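Local coordinates for DUF2235 domain-containing protein (Pseudomonas aeruginosa, PDB 4O5P) that is thought to act as a type VI secretion phospholipase effector that hydrolyses membrane phospholipids, at residues 242-247 against 280-285; 331-336 against 347-352. All blocks are in the same frame, centred on the assembly; numbering follows the deposited sequence.

Contact 1 (242-247 against 280-285)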
loop_
_atom_site.group_PDB
_atom_site.type_symbol
_atom_site.label_atom_id
_atom_site.label_comp_id
_atom_site.label_asym_id
_atom_site.label_seq_id
_atom_site.Cartn_x
_atom_site.Cartn_y
_atom_site.Cartn_z
ATOM N N GLU A 242 -1.974 -3.417 5.054
ATOM C CA GLU A 242 -3.033 -3.517 6.043
ATOM C C GLU A 242 -3.654 -4.901 6.043
ATOM O O GLU A 242 -3.963 -5.427 7.096
ATOM C CB GLU A 242 -4.120 -2.480 5.794
ATOM C CG GLU A 242 -3.737 -1.039 6.153
ATOM C CD GLU A 242 -4.500 -0.066 5.299
ATOM O OE1 GLU A 242 -5.664 -0.379 4.975
ATOM O OE2 GLU A 242 -3.946 0.990 4.925
ATOM N N ALA A 243 -3.855 -5.487 4.869
ATOM C CA ALA A 243 -4.434 -6.838 4.807
ATOM C C ALA A 243 -3.524 -7.851 5.480
ATOM O O ALA A 243 -3.987 -8.764 6.178
ATOM C CB ALA A 243 -4.701 -7.243 3.394
ATOM N N ARG A 244 -2.230 -7.703 5.266
ATOM C CA ARG A 244 -1.277 -8.649 5.841
ATOM C C ARG A 244 -1.203 -8.532 7.360
ATOM O O ARG A 244 -1.234 -9.544 8.086
ATOM C CB ARG A 244 0.086 -8.472 5.161
ATOM C CG ARG A 244 -0.012 -8.851 3.681
ATOM C CD ARG A 244 1.181 -8.392 2.832
ATOM N NE ARG A 244 2.425 -9.105 3.122
ATOM C CZ ARG A 244 3.474 -9.096 2.308
ATOM N NH1 ARG A 244 3.392 -8.444 1.158
ATOM N NH2 ARG A 244 4.594 -9.738 2.629
ATOM N N ALA A 245 -1.144 -7.293 7.845
ATOM C CA ALA A 245 -1.206 -7.080 9.287
ATOM C C ALA A 245 -2.535 -7.592 9.852
ATOM O O ALA A 245 -2.557 -8.247 10.885
ATOM C CB ALA A 245 -0.991 -5.600 9.621
ATOM N N PHE A 246 -3.638 -7.308 9.162
ATOM C CA PHE A 246 -4.962 -7.826 9.518
ATOM C C PHE A 246 -4.944 -9.349 9.688
ATOM O O PHE A 246 -5.389 -9.878 10.705
ATOM C CB PHE A 246 -5.970 -7.406 8.441
ATOM C CG PHE A 246 -7.314 -8.092 8.528
ATOM C CD1 PHE A 246 -7.545 -9.296 7.854
ATOM C CD2 PHE A 246 -8.355 -7.511 9.232
ATOM C CE1 PHE A 246 -8.777 -9.913 7.917
ATOM C CE2 PHE A 246 -9.600 -8.121 9.298
ATOM C CZ PHE A 246 -9.815 -9.332 8.640
ATOM N N ALA A 247 -4.419 -10.055 8.697
ATOM C CA ALA A 247 -4.330 -11.513 8.755
ATOM C C ALA A 247 -3.567 -11.977 9.995
ATOM O O ALA A 247 -4.036 -12.881 10.710
ATOM C CB ALA A 247 -3.690 -12.064 7.484
ATOM N N PHE A 280 -2.124 -6.718 -4.209
ATOM C CA PHE A 280 -1.501 -6.033 -5.329
ATOM C C PHE A 280 -0.371 -5.183 -4.759
ATOM O O PHE A 280 -0.651 -4.240 -3.997
ATOM C CB PHE A 280 -2.501 -5.085 -6.008
ATOM C CG PHE A 280 -3.691 -5.764 -6.642
ATOM C CD1 PHE A 280 -3.655 -6.136 -7.985
ATOM C CD2 PHE A 280 -4.862 -5.974 -5.922
ATOM C CE1 PHE A 280 -4.745 -6.726 -8.593
ATOM C CE2 PHE A 280 -5.971 -6.565 -6.528
ATOM C CZ PHE A 280 -5.913 -6.947 -7.866
ATOM N N ASP A 281 0.878 -5.533 -5.083
ATOM C CA ASP A 281 2.050 -4.653 -4.854
ATOM C C ASP A 281 2.095 -4.031 -3.472
ATOM O O ASP A 281 1.895 -2.828 -3.339
ATOM C CB ASP A 281 2.083 -3.534 -5.909
ATOM C CG ASP A 281 3.482 -3.071 -6.234
ATOM O OD1 ASP A 281 4.341 -3.931 -6.505
ATOM O OD2 ASP A 281 3.740 -1.845 -6.228
ATOM N N THR A 282 2.347 -4.857 -2.448
ATOM C CA THR A 282 2.358 -4.414 -1.057
ATOM C C THR A 282 3.382 -3.317 -0.782
ATOM O O THR A 282 4.562 -3.491 -1.082
ATOM C CB THR A 282 2.728 -5.567 -0.123
ATOM O OG1 THR A 282 1.823 -6.650 -0.326
ATOM C CG2 THR A 282 2.686 -5.119 1.338
ATOM N N VAL A 283 2.928 -2.206 -0.195
ATOM C CA VAL A 283 3.833 -1.134 0.242
ATOM C C VAL A 283 3.511 -0.783 1.679
ATOM O O VAL A 283 2.392 -0.403 1.976
ATOM C CB VAL A 283 3.689 0.130 -0.617
ATOM C CG1 VAL A 283 4.501 1.288 0.001
ATOM C CG2 VAL A 283 4.122 -0.153 -2.061
ATOM N N ALA A 284 4.483 -0.924 2.578
ATOM C CA ALA A 284 4.205 -0.826 4.013
ATOM C C ALA A 284 4.856 0.402 4.614
ATOM O O ALA A 284 4.905 0.560 5.845
ATOM C CB ALA A 284 4.688 -2.085 4.734
ATOM N N ALA A 285 5.323 1.281 3.734
ATOM C CA ALA A 285 6.195 2.385 4.127
ATOM C C ALA A 285 5.425 3.513 4.756
ATOM O O ALA A 285 4.301 3.814 4.343
ATOM C CB ALA A 285 6.968 2.927 2.902
#
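Arg-244 reaches out from helix 238-254 to meet Thr-282, which lies in the loop just past strand 270-280. The fold is that of an α/β-hydrolase: the helix follows strand 225-236 across a probable nucleophile elbow around Ser-237, and Asp-281, next to Thr-282, is the likely acid of a Ser-His-Asp triad, with OD2 bonded to His-379 ND1. The contact brings the helix behind the presumed nucleophile against the loop carrying the presumed acid.

The polar part is a single hydrogen bond. Arg-244 NH1 donates to Thr-282 OG1 at 2.8 Å, but the angle at the hydrogen is only 142°, so the bond is weak. The hydroxyl oxygen sits at the edge of the guanidinium, in its plane. A stronger claim on the same group comes from strand 346-353, where NH1 also bonds to Asp-347 O and NH2 to Ser-348 O. With NE bonded to Met-306 O, all three nitrogens are engaged, which fixes the rotation of the flat group and gives the buried N-H groups neutral oxygen acceptors, which would probably help to stabilise the positive charge. Arginine suits the place because its N-H groups fan out in one plane and can serve several acceptors at once.

Van der Waals contact completes the pairing. The arginine chain bends at chi3 (69°), and its CD lies 3.9 Å from Thr-282 CG2. Threonine offers both kinds of surface from one branched carbon: chi1 of -56° sets OG1 opposite its carbonyl carbon to receive the N-H, while the methyl packs beside the arginine; the threonine side chain also touches Ala-240 and Ala-241. The methyl carbon, CG2, comes within 3.4 Å of Arg-244 NH1.

Contact 2 (331-336 against 347-352)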
loop_
_atom_site.group_PDB
_atom_site.type_symbol
_atom_site.label_atom_id
_atom_site.label_comp_id
_atom_site.label_asym_id
_atom_site.label_seq_id
_atom_site.Cartn_x
_atom_site.Cartn_y
_atom_site.Cartn_z
ATOM N N CYS A 331 -2.901 -17.433 -0.851
ATOM C CA CYS A 331 -2.521 -16.038 -1.041
ATOM C C CYS A 331 -1.884 -15.816 -2.409
ATOM O O CYS A 331 -0.956 -16.533 -2.797
ATOM C CB CYS A 331 -1.566 -15.566 0.055
ATOM S SG CYS A 331 -1.019 -13.831 -0.144
ATOM N N VAL A 332 -2.400 -14.830 -3.142
ATOM C CA VAL A 332 -1.844 -14.456 -4.437
ATOM C C VAL A 332 -1.345 -13.004 -4.367
ATOM O O VAL A 332 -2.110 -12.115 -4.022
ATOM C CB VAL A 332 -2.902 -14.553 -5.541
ATOM C CG1 VAL A 332 -2.366 -13.933 -6.832
ATOM C CG2 VAL A 332 -3.357 -16.030 -5.759
ATOM N N HIS A 333 -0.072 -12.767 -4.690
ATOM C CA HIS A 333 0.484 -11.408 -4.659
ATOM C C HIS A 333 1.019 -11.019 -6.034
ATOM O O HIS A 333 1.975 -11.597 -6.515
ATOM C CB HIS A 333 1.639 -11.347 -3.660
ATOM C CG HIS A 333 2.121 -9.958 -3.354
ATOM N ND1 HIS A 333 3.388 -9.708 -2.874
ATOM C CD2 HIS A 333 1.500 -8.755 -3.414
ATOM C CE1 HIS A 333 3.528 -8.412 -2.649
ATOM N NE2 HIS A 333 2.398 -7.809 -2.972
ATOM N N LEU A 334 0.404 -10.019 -6.644
ATOM C CA LEU A 334 0.808 -9.521 -7.936
ATOM C C LEU A 334 1.628 -8.274 -7.672
ATOM O O LEU A 334 1.147 -7.360 -6.994
ATOM C CB LEU A 334 -0.447 -9.169 -8.743
ATOM C CG LEU A 334 -1.464 -10.306 -8.880
ATOM C CD1 LEU A 334 -2.597 -9.904 -9.790
ATOM C CD2 LEU A 334 -0.794 -11.612 -9.374
ATOM N N VAL A 335 2.855 -8.234 -8.204
ATOM C CA VAL A 335 3.781 -7.131 -7.938
ATOM C C VAL A 335 4.240 -6.394 -9.202
ATOM O O VAL A 335 4.310 -6.979 -10.280
ATOM C CB VAL A 335 5.017 -7.614 -7.123
ATOM C CG1 VAL A 335 4.568 -8.465 -5.911
ATOM C CG2 VAL A 335 5.955 -8.434 -7.989
ATOM N N SER A 336 4.542 -5.100 -9.057
ATOM C CA SER A 336 5.045 -4.256 -10.150
ATOM C C SER A 336 6.546 -4.462 -10.362
ATOM O O SER A 336 7.309 -4.446 -9.397
ATOM C CB SER A 336 4.767 -2.787 -9.798
ATOM O OG SER A 336 5.590 -1.888 -10.530
ATOM N N ASP A 347 6.994 -4.898 -0.330
ATOM C CA ASP A 347 7.157 -6.048 0.543
ATOM C C ASP A 347 6.758 -7.310 -0.206
ATOM O O ASP A 347 5.574 -7.562 -0.442
ATOM C CB ASP A 347 6.342 -5.911 1.838
ATOM C CG ASP A 347 7.193 -5.464 3.013
ATOM O OD1 ASP A 347 7.368 -4.239 3.177
ATOM O OD2 ASP A 347 7.687 -6.331 3.782
ATOM N N SER A 348 7.750 -8.112 -0.558
ATOM C CA SER A 348 7.479 -9.434 -1.111
ATOM C C SER A 348 6.832 -10.329 -0.040
ATOM O O SER A 348 6.949 -10.062 1.151
ATOM C CB SER A 348 8.786 -10.055 -1.594
ATOM O OG SER A 348 8.600 -11.383 -2.065
ATOM N N ILE A 349 6.140 -11.378 -0.456
ATOM C CA ILE A 349 5.613 -12.340 0.509
ATOM C C ILE A 349 6.584 -13.503 0.701
ATOM O O ILE A 349 6.245 -14.497 1.357
ATOM C CB ILE A 349 4.264 -12.905 0.082
ATOM C CG1 ILE A 349 4.359 -13.544 -1.303
ATOM C CG2 ILE A 349 3.183 -11.828 0.125
ATOM C CD1 ILE A 349 3.205 -14.462 -1.618
ATOM N N ARG A 350 7.779 -13.371 0.123
ATOM C CA ARG A 350 8.890 -14.311 0.362
ATOM C C ARG A 350 9.462 -14.128 1.770
ATOM O O ARG A 350 9.533 -13.011 2.295
ATOM C CB ARG A 350 10.031 -14.125 -0.663
ATOM C CG ARG A 350 10.873 -15.403 -0.951
ATOM C CD ARG A 350 11.919 -15.163 -2.037
ATOM N NE ARG A 350 13.043 -14.343 -1.564
ATOM C CZ ARG A 350 13.838 -13.651 -2.370
ATOM N NH1 ARG A 350 13.606 -13.652 -3.672
ATOM N NH2 ARG A 350 14.832 -12.933 -1.878
ATOM N N ARG A 351 9.867 -15.231 2.384
ATOM C CA ARG A 351 10.404 -15.200 3.737
ATOM C C ARG A 351 11.088 -16.534 4.075
ATOM O O ARG A 351 10.852 -17.555 3.418
ATOM C CB ARG A 351 9.279 -14.922 4.735
ATOM C CG ARG A 351 8.588 -16.175 5.258
ATOM C CD ARG A 351 7.710 -16.890 4.230
ATOM N NE ARG A 351 7.048 -18.044 4.853
ATOM C CZ ARG A 351 7.593 -19.255 4.945
ATOM N NH1 ARG A 351 8.801 -19.479 4.435
ATOM N NH2 ARG A 351 6.936 -20.249 5.538
ATOM N N ARG A 352 11.920 -16.524 5.111
ATOM C CA ARG A 352 12.560 -17.754 5.570
ATOM C C ARG A 352 11.635 -18.543 6.505
ATOM O O ARG A 352 10.868 -17.944 7.269
ATOM C CB ARG A 352 13.865 -17.409 6.284
ATOM C CG ARG A 352 14.796 -16.523 5.464
ATOM C CD ARG A 352 16.105 -16.272 6.201
ATOM N NE ARG A 352 16.828 -17.531 6.383
ATOM C CZ ARG A 352 17.752 -17.753 7.315
ATOM N NH1 ARG A 352 18.078 -16.798 8.189
ATOM N NH2 ARG A 352 18.335 -18.947 7.383
#
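The side chains of His-333 and Ile-349 run past one another, pointing opposite ways, and their apolar contact is one half of this buried meeting. Ile-349 CG2 lies 3.7 Å from His-333 ND1, set obliquely to the ring, and its CD1 is 4.0 Å from His-333 CB. With chi1 at 56°, CG1 of the isoleucine is held between its backbone N and carbonyl carbon, and both ends of the branched side chain reach the histidine. CG2 lies against the imidazole and CD1 against the CB that carries it, an apolar surface suited to a β-branched residue. Within the strand, Val-335 CG1 rests 3.4 Å above one face of the imidazole, toward its rim.

Strand 331-336 runs in the central sheet of the α/β-hydrolase fold, parallel to 270-280 and 370-375 on its two flanks, whereas strand 346-353 belongs to a separate small sheet. The segments form no hydrogen bond with each other; the histidine side chain bridges them, meeting backbone as well as side chain.

The polar approach is made by the ring edge. His-333 CE1 comes to 3.1 Å from Asp-347 O, near the ring plane, with the somewhat acidic C-H carbon facing a carbonyl. The ring's nitrogens look to other partners: NE2 accepts from the backbone N of Thr-282, and Glu-372 is the strongest polar partner of the side chain. Histidine suits this spot, since a flat ring can serve polar neighbours around its rim while apolar groups pack against it.

Glu-372 also bonds Ser-348 OG, an oxygen that accepts from Arg-350 N at 3.1 Å and 164°, closing an ST turn just beyond Asp-347.

Both contacts are buried, with centres about 10 Å apart, and neither is a surface feature; contact 1 lies nearer the centre of the chain. They share no segment but touch directly: Asp-281 N is 2.7 Å from Leu-334 O, a probable hydrogen bond that joins the loop of the presumed triad acid to the neighbouring strand. Arg-244 NH2 makes a probable hydrogen bond to Ser-348 O, so 347-352 is met by the helix arginine as well as the strand histidine. Their chemistry differs with place: contact 1 pairs a charged donor weakly with a hydroxyl between helix and loop, whereas contact 2 relies on methyl packing and a ring-edge approach to a carbonyl, between a central-sheet strand and the broken edge strand of a small sheet.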